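Local coordinates for protein aspartate aminotransferase (Giardia lamblia, PDB 3MEB) that probably catalyses the reversible pyridoxal-phosphate-dependent transfer of an amino group between L-aspartate and 2-oxoglutarate, giving oxaloacetate and L-glutamate, as a homodimer, at residues 88-93 and 322-327; 146-151 and 202-207; 194-199 and 229-234. All blocks are in the same frame, centred on the assembly; numbering follows the deposited sequence. Where two conformers were deposited one is given.

Contact 1 (88-93 and 322-327). With EDO (1,2-ethanediol), chain L.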
loop_
_atom_site.group_PDB
_atom_site.type_symbol
_atom_site.label_atom_id
_atom_site.label_comp_id
_atom_site.label_asym_id
_atom_site.label_seq_id
_atom_site.Cartn_x
_atom_site.Cartn_y
_atom_site.Cartn_z
ATOM N N LYS A 88 16.511 3.950 -2.678
ATOM C CA LYS A 88 15.144 4.207 -2.248
ATOM C C LYS A 88 14.310 4.828 -3.356
ATOM O O LYS A 88 13.335 5.517 -3.067
ATOM C CB LYS A 88 15.169 5.105 -0.986
ATOM C CG LYS A 88 15.854 4.364 0.181
ATOM C CD LYS A 88 15.651 5.010 1.542
ATOM C CE LYS A 88 16.537 4.316 2.612
ATOM N NZ LYS A 88 16.127 2.912 2.764
ATOM N N GLU A 89 14.704 4.599 -4.607
ATOM C CA GLU A 89 13.976 5.136 -5.740
ATOM C C GLU A 89 12.725 4.344 -5.970
ATOM O O GLU A 89 12.543 3.253 -5.404
ATOM C CB GLU A 89 14.844 5.156 -6.998
ATOM C CG GLU A 89 16.188 5.920 -6.827
ATOM C CD GLU A 89 15.954 7.360 -6.359
ATOM O OE1 GLU A 89 15.144 8.027 -7.023
ATOM O OE2 GLU A 89 16.543 7.790 -5.345
ATOM N N TYR A 90 11.833 4.900 -6.766
ATOM C CA TYR A 90 10.614 4.188 -7.084
ATOM C C TYR A 90 11.015 2.855 -7.754
ATOM O O TYR A 90 11.804 2.868 -8.689
ATOM C CB TYR A 90 9.747 4.964 -8.046
ATOM C CG TYR A 90 9.091 6.221 -7.520
ATOM C CD1 TYR A 90 8.201 6.183 -6.433
ATOM C CD2 TYR A 90 9.317 7.449 -8.143
ATOM C CE1 TYR A 90 7.546 7.340 -5.983
ATOM C CE2 TYR A 90 8.669 8.612 -7.706
ATOM C CZ TYR A 90 7.799 8.548 -6.626
ATOM O OH TYR A 90 7.203 9.692 -6.205
ATOM N N PRO A 91 10.461 1.724 -7.273
ATOM C CA PRO A 91 10.713 0.478 -7.988
ATOM C C PRO A 91 9.934 0.382 -9.290
ATOM O O PRO A 91 9.075 1.243 -9.595
ATOM C CB PRO A 91 10.199 -0.586 -7.007
ATOM C CG PRO A 91 9.022 0.097 -6.352
ATOM C CD PRO A 91 9.464 1.542 -6.200
ATOM N N PRO A 92 10.270 -0.632 -10.094
ATOM C CA PRO A 92 9.475 -0.894 -11.272
ATOM C C PRO A 92 8.048 -1.146 -10.839
ATOM O O PRO A 92 7.819 -1.706 -9.759
ATOM C CB PRO A 92 10.135 -2.147 -11.871
ATOM C CG PRO A 92 11.477 -2.168 -11.355
ATOM C CD PRO A 92 11.489 -1.454 -10.036
ATOM N N VAL A 93 7.079 -0.729 -11.650
ATOM C CA VAL A 93 5.685 -0.786 -11.220
ATOM C C VAL A 93 5.213 -2.232 -10.799
ATOM O O VAL A 93 4.403 -2.365 -9.881
ATOM C CB VAL A 93 4.732 -0.138 -12.276
ATOM C CG1 VAL A 93 4.899 1.417 -12.312
ATOM C CG2 VAL A 93 4.993 -0.707 -13.655
ATOM N N TRP A 322 -2.028 3.146 -4.994
ATOM C CA TRP A 322 -0.844 3.503 -4.221
ATOM C C TRP A 322 0.455 3.677 -5.045
ATOM O O TRP A 322 1.549 3.712 -4.472
ATOM C CB TRP A 322 -0.608 2.505 -3.078
ATOM C CG TRP A 322 -0.363 1.138 -3.467
ATOM C CD1 TRP A 322 0.790 0.630 -3.942
ATOM C CD2 TRP A 322 -1.286 0.027 -3.367
ATOM N NE1 TRP A 322 0.664 -0.723 -4.171
ATOM C CE2 TRP A 322 -0.611 -1.114 -3.847
ATOM C CE3 TRP A 322 -2.620 -0.099 -2.958
ATOM C CZ2 TRP A 322 -1.211 -2.364 -3.887
ATOM C CZ3 TRP A 322 -3.211 -1.330 -3.006
ATOM C CH2 TRP A 322 -2.523 -2.447 -3.491
ATOM N N SER A 323 0.289 3.856 -6.362
ATOM C CA SER A 323 1.335 4.153 -7.334
ATOM C C SER A 323 2.235 2.980 -7.685
ATOM O O SER A 323 2.154 2.434 -8.810
ATOM C CB SER A 323 2.128 5.400 -6.963
ATOM O OG SER A 323 2.721 5.896 -8.138
ATOM N N MET A 324 3.063 2.559 -6.727
ATOM C CA MET A 324 3.719 1.250 -6.847
ATOM C C MET A 324 4.052 0.776 -5.435
ATOM O O MET A 324 3.787 1.510 -4.451
ATOM C CB MET A 324 4.915 1.280 -7.794
ATOM C CG MET A 324 6.147 1.853 -7.216
ATOM S SD MET A 324 6.002 3.551 -6.704
ATOM C CE MET A 324 6.044 4.397 -8.327
ATOM N N SER A 325 4.600 -0.427 -5.323
ATOM C CA SER A 325 4.582 -1.149 -4.060
ATOM C C SER A 325 5.884 -0.884 -3.278
ATOM O O SER A 325 6.744 -0.107 -3.735
ATOM C CB SER A 325 4.234 -2.628 -4.313
ATOM O OG SER A 325 2.861 -2.765 -4.760
ATOM N N ALA A 326 5.988 -1.427 -2.076
ATOM C CA ALA A 326 6.994 -0.993 -1.124
ATOM C C ALA A 326 8.281 -1.823 -1.190
ATOM O O ALA A 326 8.249 -3.044 -1.147
ATOM C CB ALA A 326 6.431 -1.007 0.292
ATOM N N ILE A 327 9.415 -1.151 -1.245
ATOM C CA ILE A 327 10.675 -1.799 -1.606
ATOM C C ILE A 327 11.330 -2.656 -0.517
ATOM O O ILE A 327 11.988 -3.628 -0.820
ATOM C CB ILE A 327 11.693 -0.787 -2.108
ATOM C CG1 ILE A 327 12.092 0.247 -1.030
ATOM C CG2 ILE A 327 11.156 -0.058 -3.366
ATOM C CD1 ILE A 327 13.000 1.409 -1.568
HETATM C C1 EDO L . 5.006 9.174 -8.449
HETATM O O1 EDO L . 4.215 8.163 -7.785
HETATM C C2 EDO L . 5.329 8.860 -9.896
HETATM O O2 EDO L . 4.398 9.503 -10.781
HETATM O O HOH W 1 6.138 -2.068 -7.284
HETATM O O HOH W 2 3.324 -3.273 -7.419
#
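Val93 and Met324 bring the two loops closest, with CA atoms 5.2 Å apart, and the touching parts of 88-93 and 322-327 run 139° apart end to end. Met324 carries the contact. Its CG lies between backbone N and carbonyl carbon (chi1 79°), and two further bends swing the sulfur and methyl round to Tyr90. CE meets the ring obliquely, 3.4 Å from Tyr90 CD1, and SD sits 4.6 Å from the centroid of that ring, a Met-aromatic contact in which the side chains cross at about a right angle. Nearer the backbone, Met324 CG presses against Pro91 CG at 3.5 Å, tighter than usual for carbons. The other flank of the proline belongs to Ile327, whose CG2 reaches Pro91 CD at 3.7 Å while its CD1 extends to the backbone of Lys88. Two waters link the loops where no direct hydrogen bond does: one lies 3.0 Å from Pro92 O and accepts from Ser325 N, and a second lies within bonding distance of Val93 O and Ser325 OG. That hydroxyl also receives a nearly straight bond (166°) from Trp322 NE1, lying in the indole plane. Ser323 OG donates to O1 of 1,2-ethanediol, probably from the crystallisation liquor, whose C1 lies 3.2 Å from Tyr90 OH. Tyr90, a pyridoxal-phosphate-binding residue, packs on Lys277 of the second subunit, and its hydroxyl bonds a sulfate; Lys88 forms salt bridges to Glu76 and Glu284 there. The chemistry is consistent with an apolar seat against part of the Tyr90 ring, its hydroxyl being left to the sulfate and the second subunit's cofactor.

Contact 2 (146-151 and 202-207)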
loop_
_atom_site.group_PDB
_atom_site.type_symbol
_atom_site.label_atom_id
_atom_site.label_comp_id
_atom_site.label_asym_id
_atom_site.label_seq_id
_atom_site.Cartn_x
_atom_site.Cartn_y
_atom_site.Cartn_z
ATOM N N ALA A 146 -19.199 -12.788 -13.463
ATOM C CA ALA A 146 -18.833 -14.034 -12.788
ATOM C C ALA A 146 -19.188 -14.009 -11.311
ATOM O O ALA A 146 -18.851 -13.063 -10.597
ATOM C CB ALA A 146 -17.324 -14.339 -12.952
ATOM N N GLU A 147 -19.842 -15.073 -10.857
ATOM C CA GLU A 147 -20.156 -15.221 -9.447
ATOM C C GLU A 147 -18.892 -15.539 -8.683
ATOM O O GLU A 147 -18.040 -16.261 -9.189
ATOM C CB GLU A 147 -21.136 -16.357 -9.207
ATOM C CG GLU A 147 -22.320 -16.387 -10.127
ATOM C CD GLU A 147 -23.526 -15.729 -9.561
ATOM O OE1 GLU A 147 -23.375 -14.754 -8.781
ATOM O OE2 GLU A 147 -24.618 -16.211 -9.903
ATOM N N PHE A 148 -18.778 -14.990 -7.475
ATOM C CA PHE A 148 -17.626 -15.201 -6.601
ATOM C C PHE A 148 -18.069 -16.001 -5.377
ATOM O O PHE A 148 -19.022 -15.589 -4.700
ATOM C CB PHE A 148 -17.108 -13.859 -6.134
ATOM C CG PHE A 148 -15.750 -13.920 -5.522
ATOM C CD1 PHE A 148 -15.584 -14.348 -4.216
ATOM C CD2 PHE A 148 -14.634 -13.529 -6.254
ATOM C CE1 PHE A 148 -14.334 -14.421 -3.648
ATOM C CE2 PHE A 148 -13.389 -13.583 -5.695
ATOM C CZ PHE A 148 -13.243 -14.015 -4.373
ATOM N N TYR A 149 -17.384 -17.104 -5.087
ATOM C CA TYR A 149 -17.785 -18.041 -4.027
ATOM C C TYR A 149 -16.740 -18.105 -2.902
ATOM O O TYR A 149 -15.559 -18.356 -3.145
ATOM C CB TYR A 149 -17.980 -19.455 -4.610
ATOM C CG TYR A 149 -19.254 -19.620 -5.381
ATOM C CD1 TYR A 149 -20.366 -20.266 -4.828
ATOM C CD2 TYR A 149 -19.353 -19.172 -6.668
ATOM C CE1 TYR A 149 -21.537 -20.422 -5.550
ATOM C CE2 TYR A 149 -20.546 -19.327 -7.393
ATOM C CZ TYR A 149 -21.607 -19.935 -6.839
ATOM O OH TYR A 149 -22.749 -20.048 -7.602
ATOM N N MET A 150 -17.160 -17.821 -1.680
ATOM C CA MET A 150 -16.280 -17.926 -0.531
ATOM C C MET A 150 -16.558 -19.223 0.197
ATOM O O MET A 150 -17.684 -19.687 0.170
ATOM C CB MET A 150 -16.539 -16.810 0.450
ATOM C CG MET A 150 -16.587 -15.430 -0.139
ATOM S SD MET A 150 -15.370 -14.408 0.628
ATOM C CE MET A 150 -15.713 -12.824 -0.168
ATOM N N PRO A 151 -15.545 -19.818 0.869
ATOM C CA PRO A 151 -15.902 -20.898 1.792
ATOM C C PRO A 151 -16.823 -20.356 2.912
ATOM O O PRO A 151 -16.733 -19.142 3.259
ATOM C CB PRO A 151 -14.550 -21.340 2.350
ATOM C CG PRO A 151 -13.654 -20.124 2.163
ATOM C CD PRO A 151 -14.125 -19.450 0.960
ATOM N N LYS A 202 -17.623 -21.132 -15.163
ATOM C CA LYS A 202 -16.727 -19.968 -15.109
ATOM C C LYS A 202 -17.000 -19.067 -13.905
ATOM O O LYS A 202 -16.889 -17.841 -13.981
ATOM C CB LYS A 202 -16.752 -19.186 -16.427
ATOM C CG LYS A 202 -16.516 -20.114 -17.627
ATOM C CD LYS A 202 -16.776 -19.419 -18.958
ATOM C CE LYS A 202 -16.563 -20.382 -20.142
ATOM N NZ LYS A 202 -16.614 -19.676 -21.470
ATOM N N SER A 203 -17.338 -19.694 -12.783
ATOM C CA SER A 203 -17.448 -18.974 -11.525
ATOM C C SER A 203 -16.061 -18.905 -10.858
ATOM O O SER A 203 -15.153 -19.630 -11.254
ATOM C CB SER A 203 -18.474 -19.659 -10.623
ATOM O OG SER A 203 -19.766 -19.469 -11.164
ATOM N N ILE A 204 -15.917 -18.040 -9.853
ATOM C CA ILE A 204 -14.650 -17.839 -9.159
ATOM C C ILE A 204 -14.765 -18.433 -7.751
ATOM O O ILE A 204 -15.744 -18.152 -7.046
ATOM C CB ILE A 204 -14.313 -16.335 -9.047
ATOM C CG1 ILE A 204 -14.261 -15.667 -10.421
ATOM C CG2 ILE A 204 -12.978 -16.112 -8.306
ATOM C CD1 ILE A 204 -14.509 -14.140 -10.395
ATOM N N PHE A 205 -13.808 -19.269 -7.356
ATOM C CA PHE A 205 -13.832 -19.875 -6.029
ATOM C C PHE A 205 -12.624 -19.448 -5.279
ATOM O O PHE A 205 -11.509 -19.646 -5.751
ATOM C CB PHE A 205 -13.924 -21.418 -6.114
ATOM C CG PHE A 205 -15.279 -21.881 -6.537
ATOM C CD1 PHE A 205 -16.246 -22.179 -5.610
ATOM C CD2 PHE A 205 -15.630 -21.886 -7.881
ATOM C CE1 PHE A 205 -17.517 -22.531 -6.018
ATOM C CE2 PHE A 205 -16.896 -22.249 -8.284
ATOM C CZ PHE A 205 -17.829 -22.575 -7.347
ATOM N N LEU A 206 -12.848 -18.834 -4.122
ATOM C CA LEU A 206 -11.751 -18.478 -3.231
ATOM C C LEU A 206 -11.406 -19.689 -2.386
ATOM O O LEU A 206 -12.311 -20.315 -1.782
ATOM C CB LEU A 206 -12.171 -17.304 -2.328
ATOM C CG LEU A 206 -11.111 -16.687 -1.424
ATOM C CD1 LEU A 206 -9.978 -15.996 -2.194
ATOM C CD2 LEU A 206 -11.818 -15.685 -0.492
ATOM N N PHE A 207 -10.122 -20.049 -2.393
ATOM C CA PHE A 207 -9.617 -21.203 -1.661
ATOM C C PHE A 207 -8.470 -20.741 -0.829
ATOM O O PHE A 207 -7.679 -19.903 -1.267
ATOM C CB PHE A 207 -9.030 -22.267 -2.602
ATOM C CG PHE A 207 -10.040 -23.006 -3.404
ATOM C CD1 PHE A 207 -11.003 -23.797 -2.782
ATOM C CD2 PHE A 207 -10.034 -22.921 -4.786
ATOM C CE1 PHE A 207 -11.975 -24.482 -3.561
ATOM C CE2 PHE A 207 -10.955 -23.601 -5.555
ATOM C CZ PHE A 207 -11.931 -24.381 -4.945
HETATM O O HOH W 3 -20.422 -17.178 -12.653
#
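Tyr149 and Phe205 are paired across two parallel strands, 148-151 and 204-207, and their side chains lie side by side, pointing the same way. Tyr149 CB rests 3.4 Å from Phe205 CD1. CG follows at the same distance from Phe205 CE1, and CD2 lies over a face of the phenylalanine ring, 3.8 Å from Phe205 CZ. CE2 has moved past that ring to Ser203 CB, and OH ends against Ala199. The same first torsion in both residues, with CG anti to the carbonyl carbon, sends the rings out alongside each other as an offset stack, centroids 4.7 Å apart and planes at 18°. On the face of Phe148 and Ile204, the Phe148 ring bridges Ile204 CG2 and Leu206 CB obliquely. Three backbone bonds join the strands: Ile204 N to Glu147 O, Tyr149 N to Ile204 O at 2.8 Å, and Leu206 N to Tyr149 O. The middle one is the most bent, at 149°. At the strand entry a water accepts from Glu147 N and donates to Ser203 OG, which also bonds Pro200 O. These are neighbouring strands in the mixed sheet of the large pyridoxal-phosphate-binding domain: 174-176 lies beyond 148-151 and 237-242 beyond 204-208. Helix 157-166 covers Met150 and Leu206 through His158, whereas on the stacked-ring face Phe205 packs against Ile196 of helix 189-198.

Contact 3 (194-199 and 229-234)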
loop_
_atom_site.group_PDB
_atom_site.type_symbol
_atom_site.label_atom_id
_atom_site.label_comp_id
_atom_site.label_asym_id
_atom_site.label_seq_id
_atom_site.Cartn_x
_atom_site.Cartn_y
_atom_site.Cartn_z
ATOM N N LYS A 194 -20.845 -30.739 -4.361
ATOM C CA LYS A 194 -22.164 -30.412 -4.957
ATOM C C LYS A 194 -22.260 -28.944 -5.234
ATOM O O LYS A 194 -22.739 -28.539 -6.290
ATOM C CB LYS A 194 -23.323 -30.863 -4.056
ATOM C CG LYS A 194 -23.474 -32.394 -4.051
ATOM C CD LYS A 194 -24.384 -32.924 -2.927
ATOM C CE LYS A 194 -24.490 -34.442 -2.951
ATOM N NZ LYS A 194 -25.588 -34.903 -2.062
ATOM N N ASP A 195 -21.786 -28.145 -4.272
ATOM C CA ASP A 195 -21.859 -26.709 -4.370
ATOM C C ASP A 195 -21.030 -26.188 -5.548
ATOM O O ASP A 195 -21.474 -25.297 -6.293
ATOM C CB ASP A 195 -21.411 -26.072 -3.063
ATOM C CG ASP A 195 -22.477 -26.122 -1.983
ATOM O OD1 ASP A 195 -23.629 -26.570 -2.253
ATOM O OD2 ASP A 195 -22.176 -25.701 -0.851
ATOM N N ILE A 196 -19.853 -26.771 -5.749
ATOM C CA ILE A 196 -18.936 -26.300 -6.799
ATOM C C ILE A 196 -19.411 -26.815 -8.141
ATOM O O ILE A 196 -19.321 -26.119 -9.168
ATOM C CB ILE A 196 -17.465 -26.697 -6.498
ATOM C CG1 ILE A 196 -17.027 -26.041 -5.201
ATOM C CG2 ILE A 196 -16.516 -26.300 -7.627
ATOM C CD1 ILE A 196 -15.575 -26.365 -4.788
ATOM N N GLN A 197 -19.997 -28.002 -8.121
ATOM C CA GLN A 197 -20.579 -28.584 -9.334
ATOM C C GLN A 197 -21.857 -27.857 -9.792
ATOM O O GLN A 197 -22.098 -27.789 -10.982
ATOM C CB GLN A 197 -20.851 -30.097 -9.149
ATOM C CG GLN A 197 -21.366 -30.847 -10.405
ATOM C CD GLN A 197 -20.264 -31.169 -11.413
ATOM O OE1 GLN A 197 -19.227 -31.728 -11.051
ATOM N NE2 GLN A 197 -20.495 -30.840 -12.687
ATOM N N SER A 198 -22.635 -27.324 -8.848
ATOM C CA SER A 198 -23.921 -26.679 -9.147
ATOM C C SER A 198 -23.815 -25.197 -9.542
ATOM O O SER A 198 -24.757 -24.631 -10.101
ATOM C CB SER A 198 -24.848 -26.817 -7.940
ATOM O OG SER A 198 -25.151 -28.178 -7.714
ATOM N N ALA A 199 -22.678 -24.574 -9.246
ATOM C CA ALA A 199 -22.455 -23.171 -9.589
ATOM C C ALA A 199 -22.443 -22.992 -11.109
ATOM O O ALA A 199 -22.070 -23.915 -11.846
ATOM C CB ALA A 199 -21.132 -22.669 -8.996
ATOM N N PRO A 229 -11.148 -32.360 -11.335
ATOM C CA PRO A 229 -12.024 -32.552 -12.501
ATOM C C PRO A 229 -13.321 -31.698 -12.518
ATOM O O PRO A 229 -13.840 -31.419 -13.605
ATOM C CB PRO A 229 -12.382 -34.040 -12.426
ATOM C CG PRO A 229 -12.203 -34.374 -10.951
ATOM C CD PRO A 229 -10.994 -33.612 -10.574
ATOM N N ILE A 230 -13.838 -31.314 -11.343
ATOM C CA ILE A 230 -15.037 -30.488 -11.267
ATOM C C ILE A 230 -14.656 -29.088 -11.802
ATOM O O ILE A 230 -15.362 -28.478 -12.604
ATOM C CB ILE A 230 -15.547 -30.323 -9.796
ATOM C CG1 ILE A 230 -15.962 -31.657 -9.169
ATOM C CG2 ILE A 230 -16.722 -29.341 -9.717
ATOM C CD1 ILE A 230 -16.164 -31.548 -7.651
ATOM N N MET A 231 -13.511 -28.602 -11.343
ATOM C CA MET A 231 -12.989 -27.298 -11.728
ATOM C C MET A 231 -12.691 -27.244 -13.224
ATOM O O MET A 231 -12.984 -26.233 -13.882
ATOM C CB MET A 231 -11.725 -26.987 -10.908
ATOM C CG MET A 231 -11.969 -26.836 -9.424
ATOM S SD MET A 231 -12.860 -25.355 -8.918
ATOM C CE MET A 231 -11.762 -24.027 -9.420
ATOM N N LYS A 232 -12.125 -28.329 -13.750
ATOM C CA LYS A 232 -11.846 -28.465 -15.187
ATOM C C LYS A 232 -13.150 -28.516 -15.969
ATOM O O LYS A 232 -13.321 -27.773 -16.930
ATOM C CB LYS A 232 -11.050 -29.746 -15.490
ATOM C CG LYS A 232 -9.550 -29.747 -15.042
ATOM C CD LYS A 232 -8.705 -28.799 -15.873
ATOM C CE LYS A 232 -8.495 -29.276 -17.304
ATOM N NZ LYS A 232 -8.040 -28.088 -18.109
ATOM N N GLU A 233 -14.063 -29.391 -15.545
ATOM C CA GLU A 233 -15.341 -29.590 -16.246
ATOM C C GLU A 233 -16.183 -28.326 -16.284
ATOM O O GLU A 233 -16.781 -28.005 -17.310
ATOM C CB GLU A 233 -16.161 -30.710 -15.591
ATOM C CG GLU A 233 -17.609 -30.782 -16.110
ATOM C CD GLU A 233 -18.416 -31.920 -15.505
ATOM O OE1 GLU A 233 -17.867 -32.718 -14.702
ATOM O OE2 GLU A 233 -19.609 -32.019 -15.852
ATOM N N LYS A 234 -16.234 -27.616 -15.159
ATOM C CA LYS A 234 -17.012 -26.374 -15.038
ATOM C C LYS A 234 -16.264 -25.094 -15.486
ATOM O O LYS A 234 -16.846 -23.995 -15.491
ATOM C CB LYS A 234 -17.441 -26.199 -13.575
ATOM C CG LYS A 234 -18.267 -27.333 -13.014
ATOM C CD LYS A 234 -19.696 -27.271 -13.568
ATOM C CE LYS A 234 -20.450 -26.040 -13.078
ATOM N NZ LYS A 234 -21.942 -26.192 -13.171
#
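Ile196 and Ile230 form the tightly packed, buried part of this contact between two nearly parallel helices, whose segment axes run 12° apart and approach to 9.7 Å. Their CG2 methyls meet at 3.7 Å with the side chains crossing at about a right angle, and Ile196 CG2 also touches Met231 SD. Ile196 and Met231 continue inward onto Phe205 and Phe207 of strand 204-208. Gln197 leads from this apolar patch toward solvent. Its chain bends at chi2 (78°), placing OE1 against Ile230 CG2 and turning NE2 to Glu233. There the packing is loose: the Gln197 NE2 to Glu233 OE2 hydrogen bond is weak at 3.5 Å, with amide and carboxylate planes 57° apart, and Glu233 is exposed. Lys234 makes the other polar link. Bent at chi2 and chi3, its chain passes Gln197 and carries NZ to the C-terminal end of helix 189-198, where it donates to two main-chain oxygens. Lys234 NZ lies 2.6 Å from Ala199 O, nearly along the carbonyl direction, and 2.7 Å from Gln197 O, above that carbonyl plane. Both are met at a cramped angle, with Lys234 CE also unusually near Ala199 O, so the detail of the lysine end is doubtful. An ammonium among carbonyls at a helix C-terminus should be favoured by the helix dipole, and would probably tie the end of helix 189-198 to helix 221-234, beside the apolar patch they share.

How the contacts relate
Contacts 2 and 3 share one region of the fold, their centres 11 Å apart, whereas contact 1 lies about 31 Å from contact 2 between centres and borders the second subunit. Contact 2 is the sheet interior, held by regular backbone bonds and aromatic packing. Contact 3 is the helical layer outside it and only partly buried, its bonds donated by side chains, two of them to main-chain oxygens. The two meet directly: Phe205 CZ lies 3.7 Å from Ala199 CB, and Lys202 N probably bonds Lys234 O. Contact 1 is also buried, but joins loops through sulfur, proline and water, and it alone of the three includes a cofactor-binding residue.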